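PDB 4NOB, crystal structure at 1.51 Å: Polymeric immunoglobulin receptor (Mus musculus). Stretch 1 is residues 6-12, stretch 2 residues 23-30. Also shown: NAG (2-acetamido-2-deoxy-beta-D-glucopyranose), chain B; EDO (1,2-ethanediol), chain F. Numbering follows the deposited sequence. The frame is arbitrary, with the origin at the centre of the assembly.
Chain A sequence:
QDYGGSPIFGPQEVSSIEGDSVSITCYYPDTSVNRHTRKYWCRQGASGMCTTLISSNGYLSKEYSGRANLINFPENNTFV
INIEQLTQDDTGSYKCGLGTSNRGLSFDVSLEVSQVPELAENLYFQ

Stretch 1, residues 6-12: SPIFGPQ
Stretch 2 (23-30) SITCYYPD

A segment need not be a strand to pair with one: a single antiparallel bridge, flanked by prolines, can dock an irregular chain on a strand edge. In the polymeric immunoglobulin receptor, residues 6-12 have no regular secondary structure, whereas 23-27 is strand and 28-30 loop or turn. The two run nearly antiparallel, 164° apart, and bury 397 Å² between them. CA atoms lie 5.8 Å apart for Pro7 and Pro29, 4.9 Å for Ile8 and Tyr28, 5.2 Å for Phe9 and Tyr27, 4.5 Å for Gly10 and Cys26, and 7.0 Å for Pro11 and Ile24, so the chains part at that last pair.

The backbone supplies the polar bonds. Phe9 and Tyr27, both extended (phi/psi -132/154 and -107/138), form a hydrogen-bonded pair: Tyr27 N donates to Phe9 O at 2.9 Å and 168°, and Phe9 N to Tyr27 O at 3.2 Å and 156°. Proline has no amide hydrogen, so neither Pro7 nor Pro11 could donate a further rung. CA-H groups add to these bonds: Ile8 CA is 3.2 Å from Tyr27 O and Cys26 CA 3.2 Å from Phe9 O, the same two acceptors, while Gly10 CA is 3.5 Å from Thr25 O. Gly10 is fully stretched (-168/-166), and the absence of a side chain matters, since a CB there would sit 2.9 Å from Cys26 SG and 2.7 Å from Pro11 CD, clashing with both.

Apolar side chains complete the contact. Buried Ile8 (-111/139; chi1 -44°, chi2 -60°, both m) starts sideways but brings its end closer, placing CD1 3.8 Å from Tyr28 CB and 4.2 Å from Pro29 CD. Its CG2 lies 4.4 Å from CB of buried Cys26 (-111/137, chi1 m). Tyr28 (-129/169) adopts chi1 p, and its end leads away from stretch 1. At one end, Pro7 (-67/-37, C-gamma endo) meets Pro29 (-69/152, C-gamma exo), CB to CG 3.8 Å; at the other, Pro11 (-85/120, C-gamma endo), its CA-to-CB bond toward stretch 2, sets CG 3.8 Å from CG2 of Ile24 (-104/116; chi1 m, chi2 t). Compact rings suit these ends, offering apolar surface with little freedom to lose.

The aromatic pair remains exposed. Phe9 (chi1 t, chi2 60°) and Tyr27 (chi1 m, chi2 86°) approach obliquely, CD2 to CD1 4.4 Å, while Tyr27 OH lies 3.5 Å from NAG C8. Between Ile24 and Tyr27, Thr25 (-98/124, chi1 m) contributes chiefly its carbonyl, with O 3.6 Å from Pro11 CD.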

ATOM      1  N   SER A   6      10.485  15.074  -0.712  1.00 17.76           N
ATOM      2  CA  SER A   6       9.405  14.267  -1.329  1.00 15.68           C
ATOM      3  C   SER A   6       9.990  12.994  -1.959  1.00 14.65           C
ATOM      4  O   SER A   6       9.835  12.812  -3.161  1.00 15.40           O
ATOM      5  CB  SER A   6       8.734  15.030  -2.416  1.00 17.08           C
ATOM      6  OG  SER A   6       8.160  16.228  -1.867  1.00 20.84           O
ATOM      7  N   PRO A   7      10.639  12.114  -1.199  1.00 14.12           N
ATOM      8  CA  PRO A   7      11.279  10.966  -1.800  1.00 13.79           C
ATOM      9  C   PRO A   7      10.282   9.936  -2.430  1.00 12.68           C
ATOM     10  O   PRO A   7      10.648   9.271  -3.366  1.00 11.46           O
ATOM     11  CB  PRO A   7      12.058  10.314  -0.645  1.00 16.68           C
ATOM     12  CG  PRO A   7      11.400  10.871   0.571  1.00 16.02           C
ATOM     13  CD  PRO A   7      10.980  12.253   0.229  1.00 14.40           C
ATOM     14  N   ILE A   8       9.132   9.750  -1.782  1.00 13.31           N
ATOM     15  CA  ILE A   8       8.116   8.776  -2.159  1.00 12.49           C
ATOM     16  C   ILE A   8       6.907   9.530  -2.671  1.00 11.69           C
ATOM     17  O   ILE A   8       6.471  10.551  -2.091  1.00 12.59           O
ATOM     18  CB  ILE A   8       7.759   7.859  -0.996  1.00 13.42           C
ATOM     19  CG1 ILE A   8       8.960   7.323  -0.185  1.00 14.45           C
ATOM     20  CG2 ILE A   8       6.856   6.719  -1.483  1.00 14.48           C
ATOM     21  CD1 ILE A   8       9.945   6.506  -0.998  1.00 15.21           C
ATOM     22  N   PHE A   9       6.309   9.040  -3.733  1.00  9.65           N
ATOM     23  CA  PHE A   9       5.045   9.534  -4.274  1.00 10.29           C
ATOM     24  C   PHE A   9       4.104   8.361  -4.553  1.00 11.15           C
ATOM     25  O   PHE A   9       4.578   7.244  -4.891  1.00 11.99           O
ATOM     26  CB  PHE A   9       5.218  10.420  -5.535  1.00  9.92           C
ATOM     27  CG  PHE A   9       3.974  11.080  -6.042  1.00  9.97           C
ATOM     28  CD1 PHE A   9       3.242  11.949  -5.277  1.00  9.77           C
ATOM     29  CD2 PHE A   9       3.420  10.768  -7.268  1.00 10.97           C
ATOM     30  CE1 PHE A   9       2.082  12.554  -5.737  1.00  9.69           C
ATOM     31  CE2 PHE A   9       2.308  11.347  -7.724  1.00 11.11           C
ATOM     32  CZ  PHE A   9       1.589  12.236  -7.010  1.00 11.05           C
ATOM     33  N   GLY A  10       2.835   8.582  -4.534  1.00  9.80           N
ATOM     34  CA  GLY A  10       1.823   7.556  -4.808  1.00  9.67           C
ATOM     35  C   GLY A  10       0.492   8.265  -4.971  1.00 10.03           C
ATOM     36  O   GLY A  10       0.461   9.468  -5.162  1.00  9.42           O
ATOM     37  N   PRO A  11      -0.601   7.526  -4.945  1.00  9.49           N
ATOM     38  CA  PRO A  11      -1.923   8.133  -5.098  1.00  9.21           C
ATOM     39  C   PRO A  11      -2.402   8.624  -3.720  1.00  8.74           C
ATOM     40  O   PRO A  11      -2.608   7.857  -2.789  1.00  9.86           O
ATOM     41  CB  PRO A  11      -2.747   6.957  -5.559  1.00 10.77           C
ATOM     42  CG  PRO A  11      -2.090   5.739  -4.969  1.00 10.99           C
ATOM     43  CD  PRO A  11      -0.674   6.077  -4.738  1.00 10.38           C
ATOM     44  N   GLN A  12      -2.650   9.910  -3.577  1.00  9.62           N
ATOM     45  CA  GLN A  12      -3.036  10.506  -2.314  1.00 10.23           C
ATOM     46  C   GLN A  12      -4.369   9.920  -1.838  1.00 10.34           C
ATOM     47  O   GLN A  12      -4.559   9.697  -0.654  1.00 10.54           O
ATOM     48  CB  GLN A  12      -3.152  12.035  -2.510  1.00 11.41           C
ATOM     49  CG  GLN A  12      -3.570  12.785  -1.260  1.00 10.85           C
ATOM     50  CD  GLN A  12      -3.766  14.293  -1.507  1.00 13.31           C
ATOM     51  OE1 GLN A  12      -3.438  14.800  -2.605  1.00 13.96           O
ATOM     52  NE2 GLN A  12      -4.402  14.939  -0.589  1.00 14.63           N
ATOM     53  N   SER A  23      -4.655  -1.301  -7.523  1.00 11.43           N
ATOM     54  CA  SER A  23      -3.243  -1.479  -7.775  1.00 11.66           C
ATOM     55  C   SER A  23      -2.565  -0.199  -7.538  1.00 12.37           C
ATOM     56  O   SER A  23      -2.762   0.766  -8.353  1.00 16.89           O
ATOM     57  CB  SER A  23      -3.019  -1.922  -9.187  1.00 14.43           C
ATOM     58  OG  SER A  23      -1.709  -2.257  -9.511  1.00 17.43           O
ATOM     59  N   ILE A  24      -1.854  -0.104  -6.418  1.00 10.61           N
ATOM     60  CA  ILE A  24      -1.301   1.196  -5.925  1.00 10.44           C
ATOM     61  C   ILE A  24       0.158   1.244  -6.209  1.00 10.69           C
ATOM     62  O   ILE A  24       0.901   0.405  -5.727  1.00 12.02           O
ATOM     63  CB  ILE A  24      -1.541   1.289  -4.451  1.00 11.25           C
ATOM     64  CG1 ILE A  24      -3.085   1.452  -4.193  1.00 13.19           C
ATOM     65  CG2 ILE A  24      -0.776   2.423  -3.774  1.00 12.29           C
ATOM     66  CD1 ILE A  24      -3.507   1.214  -2.800  1.00 15.08           C
ATOM     67  N   THR A  25       0.620   2.174  -7.056  1.00  9.48           N
ATOM     68  CA  THR A  25       2.016   2.334  -7.421  1.00 10.10           C
ATOM     69  C   THR A  25       2.635   3.427  -6.590  1.00  9.20           C
ATOM     70  O   THR A  25       2.116   4.536  -6.456  1.00  9.75           O
ATOM     71  CB  THR A  25       2.231   2.745  -8.894  1.00 11.23           C
ATOM     72  OG1 THR A  25       1.782   1.625  -9.695  1.00 15.92           O
ATOM     73  CG2 THR A  25       3.650   3.063  -9.194  1.00 12.37           C
ATOM     74  N   CYS A  26       3.699   3.064  -5.906  1.00  9.71           N
ATOM     75  CA  CYS A  26       4.568   4.022  -5.153  1.00 10.57           C
ATOM     76  C   CYS A  26       5.905   4.105  -5.865  1.00  9.75           C
ATOM     77  O   CYS A  26       6.517   3.105  -6.228  1.00 10.94           O
ATOM     78  CB  CYS A  26       4.680   3.675  -3.718  1.00 10.79           C
ATOM     79  SG  CYS A  26       3.024   4.023  -2.893  1.00 11.47           S
ATOM     80  N   TYR A  27       6.413   5.354  -5.992  1.00  9.13           N
ATOM     81  CA  TYR A  27       7.640   5.729  -6.643  1.00  8.86           C
ATOM     82  C   TYR A  27       8.670   6.109  -5.590  1.00  9.79           C
ATOM     83  O   TYR A  27       8.354   6.766  -4.611  1.00 11.65           O
ATOM     84  CB  TYR A  27       7.401   6.970  -7.484  1.00  9.93           C
ATOM     85  CG  TYR A  27       6.471   6.782  -8.639  1.00  9.59           C
ATOM     86  CD1 TYR A  27       5.098   6.909  -8.457  1.00 10.00           C
ATOM     87  CD2 TYR A  27       6.925   6.603  -9.906  1.00 11.34           C
ATOM     88  CE1 TYR A  27       4.199   6.774  -9.586  1.00 11.67           C
ATOM     89  CE2 TYR A  27       6.054   6.478 -10.965  1.00 12.14           C
ATOM     90  CZ  TYR A  27       4.710   6.583 -10.776  1.00 13.16           C
ATOM     91  OH  TYR A  27       3.874   6.553 -11.957  1.00 16.16           O
ATOM     92  N   TYR A  28       9.904   5.653  -5.820  1.00  9.04           N
ATOM     93  CA  TYR A  28      10.980   5.953  -4.871  1.00  9.74           C
ATOM     94  C   TYR A  28      12.190   6.534  -5.603  1.00  9.90           C
ATOM     95  O   TYR A  28      12.263   6.531  -6.850  1.00  9.79           O
ATOM     96  CB  TYR A  28      11.298   4.728  -4.030  1.00  9.53           C
ATOM     97  CG  TYR A  28      11.590   3.459  -4.786  1.00  9.42           C
ATOM     98  CD1 TYR A  28      12.822   3.237  -5.386  1.00  9.27           C
ATOM     99  CD2 TYR A  28      10.646   2.436  -4.842  1.00 10.09           C
ATOM    100  CE1 TYR A  28      13.089   2.048  -6.035  1.00 10.22           C
ATOM    101  CE2 TYR A  28      10.938   1.245  -5.471  1.00  9.82           C
ATOM    102  CZ  TYR A  28      12.147   1.065  -6.032  1.00  9.36           C
ATOM    103  OH  TYR A  28      12.424  -0.123  -6.652  1.00 11.00           O
ATOM    104  N   PRO A  29      13.167   7.074  -4.866  1.00  9.85           N
ATOM    105  CA  PRO A  29      14.289   7.703  -5.566  1.00 10.64           C
ATOM    106  C   PRO A  29      15.165   6.639  -6.294  1.00 11.54           C
ATOM    107  O   PRO A  29      15.290   5.493  -5.863  1.00 11.59           O
ATOM    108  CB  PRO A  29      15.033   8.374  -4.468  1.00 11.57           C
ATOM    109  CG  PRO A  29      14.030   8.552  -3.375  1.00 11.41           C
ATOM    110  CD  PRO A  29      13.247   7.315  -3.398  1.00 11.03           C
ATOM    111  N   ASP A  30      15.808   7.086  -7.362  1.00 12.73           N
ATOM    112  CA  ASP A  30      16.662   6.262  -8.193  1.00 14.10           C
ATOM    113  C   ASP A  30      18.022   6.072  -7.551  1.00 14.30           C
ATOM    114  O   ASP A  30      18.993   6.795  -7.888  1.00 16.87           O
ATOM    115  CB  ASP A  30      16.763   7.030  -9.524  1.00 16.80           C
ATOM    116  CG  ASP A  30      17.673   6.404 -10.582  1.00 22.12           C
ATOM    117  OD1 ASP A  30      18.234   5.310 -10.417  1.00 20.70           O
ATOM    118  OD2 ASP A  30      17.834   7.197 -11.591  1.00 21.82           O
TER
HETATM  119  C1  NAG B 201       7.270  -0.408 -14.048  1.00 17.18           C
HETATM  120  C2  NAG B 201       5.983   0.115 -14.666  1.00 18.07           C
HETATM  121  C3  NAG B 201       4.898  -0.969 -14.710  1.00 21.13           C
HETATM  122  C4  NAG B 201       5.457  -2.184 -15.396  1.00 22.22           C
HETATM  123  C5  NAG B 201       6.710  -2.577 -14.620  1.00 21.56           C
HETATM  124  C6  NAG B 201       7.362  -3.841 -15.239  1.00 23.26           C
HETATM  125  C7  NAG B 201       5.441   2.496 -14.286  1.00 20.50           C
HETATM  126  C8  NAG B 201       4.911   3.550 -13.315  1.00 20.17           C
HETATM  127  N2  NAG B 201       5.546   1.238 -13.829  1.00 17.94           N
HETATM  128  O3  NAG B 201       3.803  -0.465 -15.503  1.00 23.23           O
HETATM  129  O4  NAG B 201       4.524  -3.313 -15.382  1.00 25.89           O
HETATM  130  O5  NAG B 201       7.677  -1.556 -14.759  1.00 18.00           O
HETATM  131  O6  NAG B 201       7.626  -3.606 -16.648  1.00 27.72           O
HETATM  132  O7  NAG B 201       5.848   2.832 -15.412  1.00 21.64           O
HETATM  133  C1  EDO F 205      -6.267   2.395  -8.177  1.00 35.25           C
HETATM  134  O1  EDO F 205      -6.133   1.014  -8.604  1.00 26.21           O
HETATM  135  C2  EDO F 205      -5.096   2.703  -7.262  1.00 34.97           C
HETATM  136  O2  EDO F 205      -4.187   3.774  -7.638  1.00 33.67           O